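Local atomic coordinates of CELL division protein FTSZ homolog 1 (Methanocaldococcus jannaschii, PDB entry 1W5B), a protein that binds GTP and, as in other FtsZ proteins, probably hydrolyses it and polymerises into the contractile Z ring at the site of cell division. Residues G99-G104 / T135-A140. Numbering follows the deposited sequence.
Sequences GNPKIG and TGTGSA. With GTP (guanosine-5'-triphosphate), chain C.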
ATOM      1  N   GLY A  99     -17.625 -13.500   5.957  1.00 35.72           N
ATOM      2  CA  GLY A  99     -17.514 -13.327   4.515  1.00 34.10           C
ATOM      3  C   GLY A  99     -18.516 -12.397   3.849  1.00 34.97           C
ATOM      4  O   GLY A  99     -18.500 -12.248   2.626  1.00 37.25           O
ATOM      5  N   ASN A 100     -19.375 -11.759   4.637  1.00 34.86           N
ATOM      6  CA  ASN A 100     -20.398 -10.857   4.104  1.00 33.40           C
ATOM      7  C   ASN A 100     -19.916  -9.402   4.070  1.00 30.75           C
ATOM      8  O   ASN A 100     -19.886  -8.728   5.099  1.00 23.96           O
ATOM      9  CB  ASN A 100     -21.656 -10.953   4.968  1.00 33.52           C
ATOM     10  CG  ASN A 100     -22.860 -10.315   4.317  1.00 36.49           C
ATOM     11  OD1 ASN A 100     -22.768  -9.237   3.729  1.00 45.32           O
ATOM     12  ND2 ASN A 100     -24.007 -10.975   4.427  1.00 35.43           N
ATOM     13  N   PRO A 101     -19.552  -8.894   2.880  1.00 32.18           N
ATOM     14  CA  PRO A 101     -19.071  -7.511   2.739  1.00 31.99           C
ATOM     15  C   PRO A 101     -20.027  -6.451   3.287  1.00 33.42           C
ATOM     16  O   PRO A 101     -19.598  -5.406   3.771  1.00 30.94           O
ATOM     17  CB  PRO A 101     -18.860  -7.372   1.233  1.00 30.73           C
ATOM     18  CG  PRO A 101     -18.483  -8.760   0.822  1.00 37.59           C
ATOM     19  CD  PRO A 101     -19.482  -9.602   1.590  1.00 28.61           C
ATOM     20  N   LYS A 102     -21.325  -6.725   3.211  1.00 37.52           N
ATOM     21  CA  LYS A 102     -22.318  -5.778   3.695  1.00 38.29           C
ATOM     22  C   LYS A 102     -22.243  -5.593   5.206  1.00 37.26           C
ATOM     23  O   LYS A 102     -22.570  -4.526   5.726  1.00 35.50           O
ATOM     24  CB  LYS A 102     -23.710  -6.226   3.250  1.00 42.69           C
ATOM     25  CG  LYS A 102     -23.871  -6.135   1.731  1.00 54.38           C
ATOM     26  CD  LYS A 102     -25.226  -6.622   1.234  1.00 68.09           C
ATOM     27  CE  LYS A 102     -25.318  -8.142   1.239  1.00 73.14           C
ATOM     28  NZ  LYS A 102     -26.600  -8.622   0.640  1.00 74.32           N
ATOM     29  N   ILE A 103     -21.791  -6.622   5.912  1.00 35.16           N
ATOM     30  CA  ILE A 103     -21.661  -6.526   7.357  1.00 32.04           C
ATOM     31  C   ILE A 103     -20.454  -5.650   7.688  1.00 32.53           C
ATOM     32  O   ILE A 103     -20.504  -4.827   8.603  1.00 32.47           O
ATOM     33  CB  ILE A 103     -21.509  -7.923   7.995  1.00 30.87           C
ATOM     34  CG1 ILE A 103     -22.814  -8.701   7.813  1.00 33.50           C
ATOM     35  CG2 ILE A 103     -21.161  -7.794   9.467  1.00 30.70           C
ATOM     36  CD1 ILE A 103     -22.869 -10.026   8.554  1.00 35.46           C
ATOM     37  N   GLY A 104     -19.375  -5.817   6.930  1.00 27.42           N
ATOM     38  CA  GLY A 104     -18.195  -5.003   7.159  1.00 25.49           C
ATOM     39  C   GLY A 104     -18.479  -3.535   6.885  1.00 24.67           C
ATOM     40  O   GLY A 104     -17.982  -2.647   7.585  1.00 24.28           O
ATOM     41  N   THR A 135     -15.187  -8.232   6.262  1.00 22.06           N
ATOM     42  CA  THR A 135     -14.759  -7.018   6.942  1.00 30.78           C
ATOM     43  C   THR A 135     -13.899  -6.073   6.113  1.00 28.82           C
ATOM     44  O   THR A 135     -14.273  -4.918   5.903  1.00 28.01           O
ATOM     45  CB  THR A 135     -14.026  -7.360   8.246  1.00 28.47           C
ATOM     46  OG1 THR A 135     -14.940  -8.004   9.141  1.00 31.95           O
ATOM     47  CG2 THR A 135     -13.488  -6.102   8.909  1.00 29.79           C
ATOM     48  N   GLY A 136     -12.748  -6.554   5.651  1.00 27.18           N
ATOM     49  CA  GLY A 136     -11.872  -5.717   4.855  1.00 18.25           C
ATOM     50  C   GLY A 136     -12.586  -5.174   3.634  1.00 24.87           C
ATOM     51  O   GLY A 136     -12.586  -3.963   3.382  1.00 19.62           O
ATOM     52  N   THR A 137     -13.205  -6.072   2.876  1.00 18.35           N
ATOM     53  CA  THR A 137     -13.925  -5.685   1.663  1.00 25.24           C
ATOM     54  C   THR A 137     -14.991  -4.603   1.890  1.00 26.75           C
ATOM     55  O   THR A 137     -15.073  -3.631   1.137  1.00 22.47           O
ATOM     56  CB  THR A 137     -14.602  -6.899   1.034  1.00 16.73           C
ATOM     57  OG1 THR A 137     -13.621  -7.913   0.782  1.00 20.27           O
ATOM     58  CG2 THR A 137     -15.271  -6.512  -0.278  1.00 24.39           C
ATOM     59  N   GLY A 138     -15.796  -4.774   2.934  1.00 29.02           N
ATOM     60  CA  GLY A 138     -16.855  -3.822   3.221  1.00 27.57           C
ATOM     61  C   GLY A 138     -16.468  -2.522   3.907  1.00 25.38           C
ATOM     62  O   GLY A 138     -17.036  -1.478   3.599  1.00 26.41           O
ATOM     63  N   SER A 139     -15.507  -2.577   4.824  1.00 22.55           N
ATOM     64  CA  SER A 139     -15.080  -1.395   5.566  1.00 26.98           C
ATOM     65  C   SER A 139     -14.011  -0.520   4.921  1.00 29.39           C
ATOM     66  O   SER A 139     -13.963   0.683   5.190  1.00 27.66           O
ATOM     67  CB  SER A 139     -14.589  -1.803   6.958  1.00 28.63           C
ATOM     68  OG  SER A 139     -13.467  -2.658   6.853  1.00 38.61           O
ATOM     69  N   ALA A 140     -13.153  -1.104   4.088  1.00 22.35           N
ATOM     70  CA  ALA A 140     -12.085  -0.331   3.455  1.00 24.55           C
ATOM     71  C   ALA A 140     -12.624   0.920   2.761  1.00 25.03           C
ATOM     72  O   ALA A 140     -12.060   2.005   2.897  1.00 24.98           O
ATOM     73  CB  ALA A 140     -11.312  -1.206   2.462  1.00 25.08           C
TER
HETATM   74  PG  GTP C 500     -14.390 -11.631   7.616  1.00 23.42           P
HETATM   75  O1G GTP C 500     -15.481 -12.230   6.709  1.00 27.52           O
HETATM   76  O2G GTP C 500     -13.597 -12.735   8.354  1.00 25.86           O
HETATM   77  O3G GTP C 500     -15.007 -10.731   8.700  1.00 26.98           O
HETATM   78  O3B GTP C 500     -13.424 -10.706   6.632  1.00 27.37           O
HETATM   79  PB  GTP C 500     -11.835 -10.318   6.735  1.00 27.18           P
HETATM   80  O1B GTP C 500     -11.305 -10.359   8.097  1.00 21.56           O
HETATM   81  O2B GTP C 500     -11.712  -9.006   5.967  1.00 27.80           O
HETATM   82  O3A GTP C 500     -11.069 -11.395   5.929  1.00 26.62           O
HETATM   83  PA  GTP C 500      -9.571 -11.752   5.861  1.00 22.31           P
HETATM   84  O1A GTP C 500      -9.276 -12.901   6.766  1.00 22.90           O
HETATM   85  O2A GTP C 500      -8.739 -10.553   5.966  1.00 26.31           O
HETATM   86  O5' GTP C 500      -9.554 -12.394   4.367  1.00 25.23           O
HETATM   87  C5' GTP C 500      -9.713 -11.599   3.186  1.00 18.26           C
HETATM   88  C4' GTP C 500      -8.731 -12.065   2.130  1.00 22.83           C
HETATM   89  O4' GTP C 500      -7.390 -11.843   2.611  1.00 22.14           O
HETATM   90  C3' GTP C 500      -8.821 -13.573   1.858  1.00 17.04           C
HETATM   91  O3' GTP C 500      -9.759 -13.818   0.827  1.00 24.65           O
HETATM   92  C2' GTP C 500      -7.406 -13.913   1.383  1.00 26.59           C
HETATM   93  O2' GTP C 500      -7.264 -13.552   0.016  1.00 24.08           O
HETATM   94  C1' GTP C 500      -6.552 -12.920   2.194  1.00 22.91           C
HETATM   95  N9  GTP C 500      -5.881 -13.493   3.369  1.00 21.67           N
HETATM   96  C8  GTP C 500      -6.472 -14.224   4.404  1.00 24.76           C
HETATM   97  N7  GTP C 500      -5.686 -14.394   5.446  1.00 26.32           N
HETATM   98  C5  GTP C 500      -4.491 -13.824   5.055  1.00 24.41           C
HETATM   99  C6  GTP C 500      -3.262 -13.661   5.742  1.00 29.72           C
HETATM  100  O6  GTP C 500      -2.915 -14.205   6.784  1.00 25.14           O
HETATM  101  N1  GTP C 500      -2.311 -12.943   4.991  1.00 24.90           N
HETATM  102  C2  GTP C 500      -2.519 -12.440   3.713  1.00 19.48           C
HETATM  103  N2  GTP C 500      -1.488 -11.934   3.094  1.00 19.77           N
HETATM  104  N3  GTP C 500      -3.686 -12.494   3.099  1.00 23.23           N
HETATM  105  C4  GTP C 500      -4.642 -13.150   3.815  1.00 15.10           C
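Beside the phosphate pocket of the FtsZ GTPase domain, Gly-104 packs against Thr-135 and Gly-138: the first turns of two helices lie together next to the GTP triphosphate, and the loop leading into one and the first residues of the other hold the phosphates. Residues 135-139 belong to the glycine-rich tubulin signature motif, GGGTGTGS, which begins at Gly-132. Gly-136 N reaches O2B of GTP at 2.7 Å in a nearly straight bond (166°), Thr-135 N binds the bridging O3B, and the helix amino end probably steadies the negative charge. Thr-135 carries OG1 beside its own backbone N (chi1 -64°), where the hydroxyl meets GTP O3G at 2.8 Å and also bonds to Thr-71. From the other segment Gly-99 N holds O1G at 2.6 Å; its positive phi suits glycine.

Between the helices glycine makes close backbone contact possible. Gly-104 CA sits 4.0 Å from Thr-135 CA, and Gly-138 CA offers a CA-H...O contact to Pro-101 O at 3.2 Å; a CB on either glycine would clash with the facing backbone. Pro-101, well suited to a first helical turn, lies alongside Thr-137, its CB 4.0 Å from CG2. Ser-139 OG turns back onto Thr-135 O from above the carbonyl plane (2.6 Å), while Ser-139 CB touches Gly-104 O. Helix 135-149 follows strand 124-130 of the parallel sheet, and helix 167-183 borders both segments through Asn-172, Arg-179 and Leu-180.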